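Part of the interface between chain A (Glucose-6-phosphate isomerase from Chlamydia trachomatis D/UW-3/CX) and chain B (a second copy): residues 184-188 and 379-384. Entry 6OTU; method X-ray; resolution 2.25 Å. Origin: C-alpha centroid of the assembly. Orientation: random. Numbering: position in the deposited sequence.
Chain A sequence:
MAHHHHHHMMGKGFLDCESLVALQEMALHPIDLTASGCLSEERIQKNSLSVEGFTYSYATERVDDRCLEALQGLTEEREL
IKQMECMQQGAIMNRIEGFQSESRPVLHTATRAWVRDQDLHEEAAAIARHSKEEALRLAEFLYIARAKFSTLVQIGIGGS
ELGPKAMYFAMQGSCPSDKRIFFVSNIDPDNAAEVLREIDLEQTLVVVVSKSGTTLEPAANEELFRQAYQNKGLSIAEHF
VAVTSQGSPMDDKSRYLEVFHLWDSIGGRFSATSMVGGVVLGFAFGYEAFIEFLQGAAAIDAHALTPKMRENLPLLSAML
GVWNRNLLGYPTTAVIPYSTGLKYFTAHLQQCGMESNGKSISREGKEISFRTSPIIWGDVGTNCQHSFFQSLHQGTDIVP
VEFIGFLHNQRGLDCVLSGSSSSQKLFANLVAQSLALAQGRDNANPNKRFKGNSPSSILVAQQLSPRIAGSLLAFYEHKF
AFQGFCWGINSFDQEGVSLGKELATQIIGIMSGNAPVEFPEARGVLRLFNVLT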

# COMPACT_ATOMS: atom_id res chain seq x y z
N VAL A 184 1.71 -8.03 16.28
CA VAL A 184 3.06 -7.54 16.52
C VAL A 184 3.98 -8.29 15.57
O VAL A 184 4.10 -9.52 15.65
CB VAL A 184 3.46 -7.72 17.99
CG1 VAL A 184 4.93 -7.35 18.23
CG2 VAL A 184 2.56 -6.92 18.89
N SER A 185 4.62 -7.56 14.66
CA SER A 185 5.35 -8.20 13.58
C SER A 185 6.77 -7.67 13.44
O SER A 185 7.73 -8.44 13.46
CB SER A 185 4.57 -8.03 12.27
OG SER A 185 4.25 -6.65 12.04
N ASN A 186 6.91 -6.35 13.31
CA ASN A 186 8.20 -5.72 13.04
C ASN A 186 9.18 -5.97 14.19
O ASN A 186 8.81 -6.00 15.37
CB ASN A 186 8.01 -4.21 12.84
CG ASN A 186 9.11 -3.56 11.99
OD1 ASN A 186 10.25 -4.03 11.93
ND2 ASN A 186 8.76 -2.46 11.32
N ILE A 187 10.46 -6.11 13.85
CA ILE A 187 11.44 -6.10 14.92
C ILE A 187 11.58 -4.71 15.53
O ILE A 187 12.05 -4.59 16.67
CB ILE A 187 12.82 -6.62 14.46
CG1 ILE A 187 13.58 -7.10 15.70
CG2 ILE A 187 13.56 -5.58 13.63
CD1 ILE A 187 15.00 -7.35 15.47
N ASP A 188 11.15 -3.66 14.82
CA ASP A 188 10.97 -2.34 15.41
C ASP A 188 10.21 -2.48 16.73
O ASP A 188 9.02 -2.80 16.72
CB ASP A 188 10.21 -1.43 14.44
CG ASP A 188 9.96 -0.04 15.00
OD1 ASP A 188 10.41 0.28 16.12
OD2 ASP A 188 9.34 0.76 14.28
N ASP B 379 5.91 -0.35 1.73
CA ASP B 379 5.46 -0.72 3.06
C ASP B 379 6.68 -0.71 3.98
O ASP B 379 7.80 -0.42 3.54
CB ASP B 379 4.75 -2.08 3.05
CG ASP B 379 3.60 -2.14 4.04
OD1 ASP B 379 3.72 -1.59 5.15
OD2 ASP B 379 2.55 -2.74 3.69
N VAL B 380 6.46 -1.04 5.26
CA VAL B 380 7.51 -0.84 6.26
C VAL B 380 8.49 -2.01 6.27
O VAL B 380 8.19 -3.14 5.86
CB VAL B 380 6.92 -0.61 7.68
CG1 VAL B 380 5.94 0.58 7.70
CG2 VAL B 380 6.29 -1.87 8.22
N GLY B 381 9.70 -1.74 6.76
CA GLY B 381 10.64 -2.76 7.14
C GLY B 381 10.65 -2.92 8.65
O GLY B 381 10.31 -1.98 9.38
N THR B 382 11.04 -4.10 9.13
CA THR B 382 11.56 -5.21 8.32
C THR B 382 10.50 -6.10 7.62
O THR B 382 10.87 -7.04 6.92
CB THR B 382 12.41 -6.19 9.17
OG1 THR B 382 11.62 -6.67 10.28
CG2 THR B 382 13.73 -5.57 9.69
N ASN B 383 9.20 -5.84 7.82
CA ASN B 383 8.18 -6.73 7.23
C ASN B 383 8.43 -6.94 5.74
O ASN B 383 8.34 -8.07 5.25
CB ASN B 383 6.77 -6.19 7.43
CG ASN B 383 6.43 -5.94 8.88
OD1 ASN B 383 7.11 -5.17 9.55
ND2 ASN B 383 5.37 -6.56 9.37
N CYS B 384 8.77 -5.88 5.01
CA CYS B 384 8.96 -5.96 3.56
C CYS B 384 10.02 -7.00 3.17
O CYS B 384 9.91 -7.61 2.10
CB CYS B 384 9.35 -4.59 3.00
SG CYS B 384 10.92 -3.94 3.68

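The contact is organised around one side chain, that of Asn A186, which reads the backbone of the opposing loop. Its CA-to-CB bond points sideways to chain B, but with chi1 at -155° (t) and chi2 at -27° the amide at its end comes nearer, so that both of its polar atoms meet the cis peptide group between Gly B381 and Thr B382. Asn A186 ND2 donates a hydrogen bond to Gly B381 O at 2.5 Å, a very short distance, while Asn A186 OD1 accepts one from Thr B382 N at 2.9 Å. A carboxamide suits this place because it carries a donor and an acceptor side by side. The cis linkage puts the carbonyl oxygen and the following NH on the same side, where a single amide can engage both; the contribution of Gly B381 here is that backbone carbonyl.

The same oxygen also serves its own chain. Asp A188 N donates to Asn A186 OD1 at 3.0 Å with a nearly straight angle of 171°, a bond that agrees with the t rotamer and, with the two bonds to chain B, with the assignment of OD1 and ND2. Asp A188 itself makes no contact with this part of chain B; its side chain (chi1 179°, t) acts as an N-cap for the helix that follows, a familiar role for aspartate, whose short carboxylate can reach a free backbone NH.

A second polar link lies beside the first. Ser A185 points toward chain B, and in its p rotamer its hydroxyl accepts a hydrogen bond from Asn B383, with Asn B383 ND2 to Ser A185 OG at 2.9 Å and an angle of 161°. A small hydroxyl suits the site, since it can accept this bond while also bonding elsewhere in the structure. Asn B383 sets out sideways, yet chi1 of -56° (m) and chi2 of 58° bring its end nearer to chain A. Its ND2 thus has a partner, whereas its OD1 is buried without one in the model; Asn B383 OD1 lies 3.5 Å from Asn A186 CG.

Methyl groups pack beside these bonds. Ile A187 CG2 meets Thr B382 CG2 at 3.9 Å, although the end of the isoleucine (t, t) leads away; beta-branching supplies the methyl that makes this contact. Thr B382, in the p rotamer, carries a methyl and a hydroxyl on one carbon, so it offers the methyl here while its OG1 finds a hydrogen bond elsewhere in the structure. Val B380 CG2 lies 4.0 Å from Asn A186 ND2, a methyl against the amide.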